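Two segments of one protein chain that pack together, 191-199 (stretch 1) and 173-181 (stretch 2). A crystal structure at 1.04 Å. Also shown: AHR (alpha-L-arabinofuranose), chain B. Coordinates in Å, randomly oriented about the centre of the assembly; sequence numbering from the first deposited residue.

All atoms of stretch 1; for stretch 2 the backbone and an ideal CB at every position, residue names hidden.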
# COMPACT_ATOMS: atom_id res chain seq x y z
N PRO A 191 14.80 15.02 -6.25
CA PRO A 191 15.09 15.11 -4.85
C PRO A 191 13.91 14.72 -3.97
O PRO A 191 12.75 14.69 -4.40
CB PRO A 191 15.46 16.56 -4.65
CG PRO A 191 14.92 17.25 -5.83
CD PRO A 191 14.69 16.29 -6.94
N VAL A 192 14.22 14.41 -2.73
CA VAL A 192 13.19 14.14 -1.75
C VAL A 192 12.35 15.38 -1.50
O VAL A 192 12.88 16.45 -1.16
CB VAL A 192 13.83 13.62 -0.42
CG1 VAL A 192 12.77 13.39 0.62
CG2 VAL A 192 14.63 12.35 -0.75
N VAL A 193 11.05 15.27 -1.59
CA VAL A 193 10.07 16.32 -1.30
C VAL A 193 9.31 15.93 -0.05
O VAL A 193 8.69 14.86 -0.01
CB VAL A 193 9.12 16.53 -2.49
CG1 VAL A 193 8.08 17.58 -2.16
CG2 VAL A 193 9.91 16.93 -3.70
N GLU A 194 9.34 16.78 0.97
CA GLU A 194 8.56 16.52 2.19
C GLU A 194 7.09 16.78 1.96
O GLU A 194 6.70 17.86 1.51
CB GLU A 194 9.07 17.40 3.33
CG GLU A 194 10.52 17.18 3.64
CD GLU A 194 10.77 15.91 4.38
OE1 GLU A 194 9.92 15.26 5.01
OE2 GLU A 194 11.98 15.57 4.46
N ASP A 195 6.26 15.82 2.23
CA ASP A 195 4.82 15.93 2.06
C ASP A 195 4.09 16.17 3.38
O ASP A 195 3.23 17.05 3.45
CB ASP A 195 4.31 14.66 1.37
CG ASP A 195 4.66 14.60 -0.08
OD1 ASP A 195 4.84 15.66 -0.72
OD2 ASP A 195 4.73 13.44 -0.61
N VAL A 196 4.40 15.34 4.38
CA VAL A 196 3.71 15.43 5.65
C VAL A 196 4.78 15.48 6.76
O VAL A 196 5.52 14.50 6.97
CB VAL A 196 2.72 14.29 5.89
CG1 VAL A 196 2.10 14.43 7.28
CG2 VAL A 196 1.65 14.28 4.81
N THR A 197 4.86 16.62 7.43
CA THR A 197 5.70 16.84 8.59
C THR A 197 4.89 17.52 9.67
O THR A 197 3.97 18.30 9.36
CB THR A 197 6.94 17.69 8.28
OG1 THR A 197 6.56 19.01 8.06
CG2 THR A 197 7.69 17.21 7.02
N TYR A 198 5.26 17.27 10.91
CA TYR A 198 4.59 17.90 12.09
C TYR A 198 5.65 18.44 13.03
O TYR A 198 6.76 17.90 13.15
CB TYR A 198 3.66 16.88 12.80
CG TYR A 198 2.43 16.59 11.99
CD1 TYR A 198 1.41 17.53 11.90
CD2 TYR A 198 2.25 15.42 11.26
CE1 TYR A 198 0.29 17.32 11.15
CE2 TYR A 198 1.13 15.21 10.51
CZ TYR A 198 0.14 16.14 10.47
OH TYR A 198 -0.97 15.89 9.69
N PRO A 199 5.28 19.50 13.77
CA PRO A 199 6.26 20.16 14.63
C PRO A 199 6.49 19.56 15.97
O PRO A 199 7.28 20.11 16.73
CB PRO A 199 5.64 21.57 14.76
CG PRO A 199 4.16 21.31 14.67
CD PRO A 199 4.03 20.26 13.63
N UNK A 173 14.92 16.30 13.40
CA UNK A 173 13.83 17.15 13.54
C UNK A 173 12.48 16.43 13.73
O UNK A 173 11.59 16.97 14.39
CB UNK A 173 13.79 18.07 12.32
N UNK A 174 12.33 15.26 13.17
CA UNK A 174 11.06 14.53 13.15
C UNK A 174 11.29 13.09 13.54
O UNK A 174 12.28 12.49 13.15
CB UNK A 174 10.40 14.61 11.77
N UNK A 175 10.35 12.47 14.26
CA UNK A 175 10.38 11.04 14.44
C UNK A 175 10.25 10.32 13.11
O UNK A 175 10.98 9.35 12.82
CB UNK A 175 9.27 10.60 15.40
N UNK A 176 9.27 10.73 12.31
CA UNK A 176 9.04 10.22 10.96
C UNK A 176 8.32 11.30 10.17
O UNK A 176 7.52 12.05 10.74
CB UNK A 176 8.23 8.92 10.98
N UNK A 177 8.53 11.32 8.86
CA UNK A 177 7.76 12.11 7.91
C UNK A 177 7.26 11.23 6.81
O UNK A 177 7.62 10.05 6.71
CB UNK A 177 8.59 13.26 7.34
N UNK A 178 6.46 11.79 5.89
CA UNK A 178 6.22 11.13 4.61
C UNK A 178 6.65 12.08 3.49
O UNK A 178 6.49 13.33 3.61
CB UNK A 178 4.75 10.73 4.46
N UNK A 179 7.19 11.52 2.46
CA UNK A 179 7.88 12.21 1.37
C UNK A 179 7.53 11.57 0.05
O UNK A 179 6.90 10.49 -0.02
CB UNK A 179 9.40 12.19 1.58
N UNK A 180 8.04 12.16 -1.03
CA UNK A 180 8.03 11.47 -2.31
C UNK A 180 9.26 11.87 -3.13
O UNK A 180 9.91 12.89 -2.87
CB UNK A 180 6.74 11.78 -3.08
N UNK A 181 9.53 11.06 -4.14
CA UNK A 181 10.43 11.39 -5.23
C UNK A 181 9.72 11.10 -6.54
O UNK A 181 8.82 10.25 -6.61
CB UNK A 181 11.74 10.61 -5.13
O5 AHR B . 7.19 -1.03 10.91
C5 AHR B . 7.39 0.20 10.13
C4 AHR B . 6.47 1.25 10.68
O4 AHR B . 5.13 0.88 10.36
C3 AHR B . 6.69 2.62 10.04
O3 AHR B . 7.69 3.35 10.79
C2 AHR B . 5.29 3.26 10.15
O2 AHR B . 4.99 4.14 9.08
C1 AHR B . 4.33 2.07 10.23
O1 AHR B . 3.54 2.13 11.45

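Position 173 has no atom of stretch 1 within 5.5 Å of its ideal CB, so stretch 1 hardly constrains it; the residue is Thr-173, whose O accepts a hydrogen bond from a water that also donates to Tyr-198 O. At 174 the CA-to-CB bond points toward stretch 1, yet the nearest atom, Tyr-198 O, lies 5.1 Å from the ideal CB. A long or broad side chain is needed to cross that gap and meet Thr-197. Tyr-174 does so: Thr-197 CB sits 4.0 Å from the centroid of its ring, an off-centre CH-pi contact, while Tyr-198 O approaches CE1 at the ring edge, 3.2 Å away.

Positions 175 and 176 find nothing of stretch 1 near their ideal CB atoms, and many residues would fit as far as this contact goes. They are Gly-175 and Gln-176; the CA-to-CB bond of the latter points away from stretch 1, and its side chain ends near the arabinofuranose.

Position 177 points toward stretch 1, with Glu-194 OE1 and Val-196 O each 3.3 Å from the ideal CB. Little room remains, and a carboxylate invites a short donor: serine, threonine or perhaps cysteine. Thr-177 donates from OG1 to Glu-194 OE1 at 3.0 Å, and its CG2 packs 3.7 Å from Thr-197 CG2.

At 178 the CB shares a face of the sheet with Val-196, whose CB is 4.3 Å away, so leucine, isoleucine or methionine would suit. Met-178 brings CE to 3.5 Å from Val-196 CB. Its backbone O accepts from both Asp-195 N (2.9 Å) and Val-196 N (3.0 Å), the double acceptance that accompanies the beta bulge.

Position 179 falls on the other face, beside Glu-194, with Val-193 O 3.2 Å and Val-192 CG1 3.7 Å from the ideal CB. A compact apolar residue, such as alanine, valine or isoleucine, is indicated. Val-179 places its CB 3.7 Å from Val-192 CG1.

Position 180 pairs with Val-193 through two backbone hydrogen bonds, and its ideal CB lies 3.6 Å from Asp-195 OD2. A polar or basic group could answer the carboxylate, whereas a flat ring could also lie against the valine. His-180 covers Val-193, whose CB stands 3.8 Å from the ring centroid, over its face; NE2 is hydrogen-bonded elsewhere in the structure.

At 181 the CB points sideways, 4.3 Å from Pro-191 O, leaving a flexible chain of moderate length, such as glutamine, lysine or methionine, able to run along Val-192. Gln-181 does this, its NE2 3.7 Å from Val-192 CG2.

Stretch 2, residues 173-181: TYGQTMVHQ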
# COMPACT_ATOMS: atom_id res chain seq x y z
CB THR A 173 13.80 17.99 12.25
OG1 THR A 173 15.11 18.60 12.09
CG2 THR A 173 12.71 19.04 12.41
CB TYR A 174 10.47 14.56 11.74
CG TYR A 174 10.32 15.94 11.16
CD1 TYR A 174 9.36 16.80 11.59
CD2 TYR A 174 11.21 16.37 10.16
CE1 TYR A 174 9.19 18.09 11.09
CE2 TYR A 174 11.07 17.66 9.64
CZ TYR A 174 10.05 18.50 10.11
OH TYR A 174 9.98 19.77 9.57
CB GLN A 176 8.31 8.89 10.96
CG GLN A 176 8.22 8.21 9.59
CD GLN A 176 7.60 6.84 9.68
OE1 GLN A 176 6.31 6.75 9.67
NE2 GLN A 176 8.36 5.84 9.76
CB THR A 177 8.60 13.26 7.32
OG1 THR A 177 9.57 12.67 6.47
CG2 THR A 177 9.22 14.10 8.42
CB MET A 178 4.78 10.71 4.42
CG MET A 178 4.38 9.64 5.45
SD MET A 178 2.62 9.23 5.42
CE MET A 178 1.95 10.83 5.79
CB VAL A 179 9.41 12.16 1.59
CG1 VAL A 179 9.80 12.70 2.96
CG2 VAL A 179 9.94 10.78 1.39
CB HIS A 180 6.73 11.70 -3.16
CG HIS A 180 6.61 13.10 -3.64
ND1 HIS A 180 7.09 13.72 -4.74
CD2 HIS A 180 5.88 14.02 -2.98
CE1 HIS A 180 6.67 15.02 -4.73
NE2 HIS A 180 5.92 15.20 -3.63
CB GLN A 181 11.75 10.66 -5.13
CG GLN A 181 12.57 11.05 -3.91
CD GLN A 181 13.84 10.28 -3.75
OE1 GLN A 181 14.86 10.52 -4.52
NE2 GLN A 181 13.87 9.40 -2.85
O HOH W 1 9.02 18.09 14.79
O HOH W 2 6.48 14.66 11.39
O HOH W 3 4.26 11.21 0.78
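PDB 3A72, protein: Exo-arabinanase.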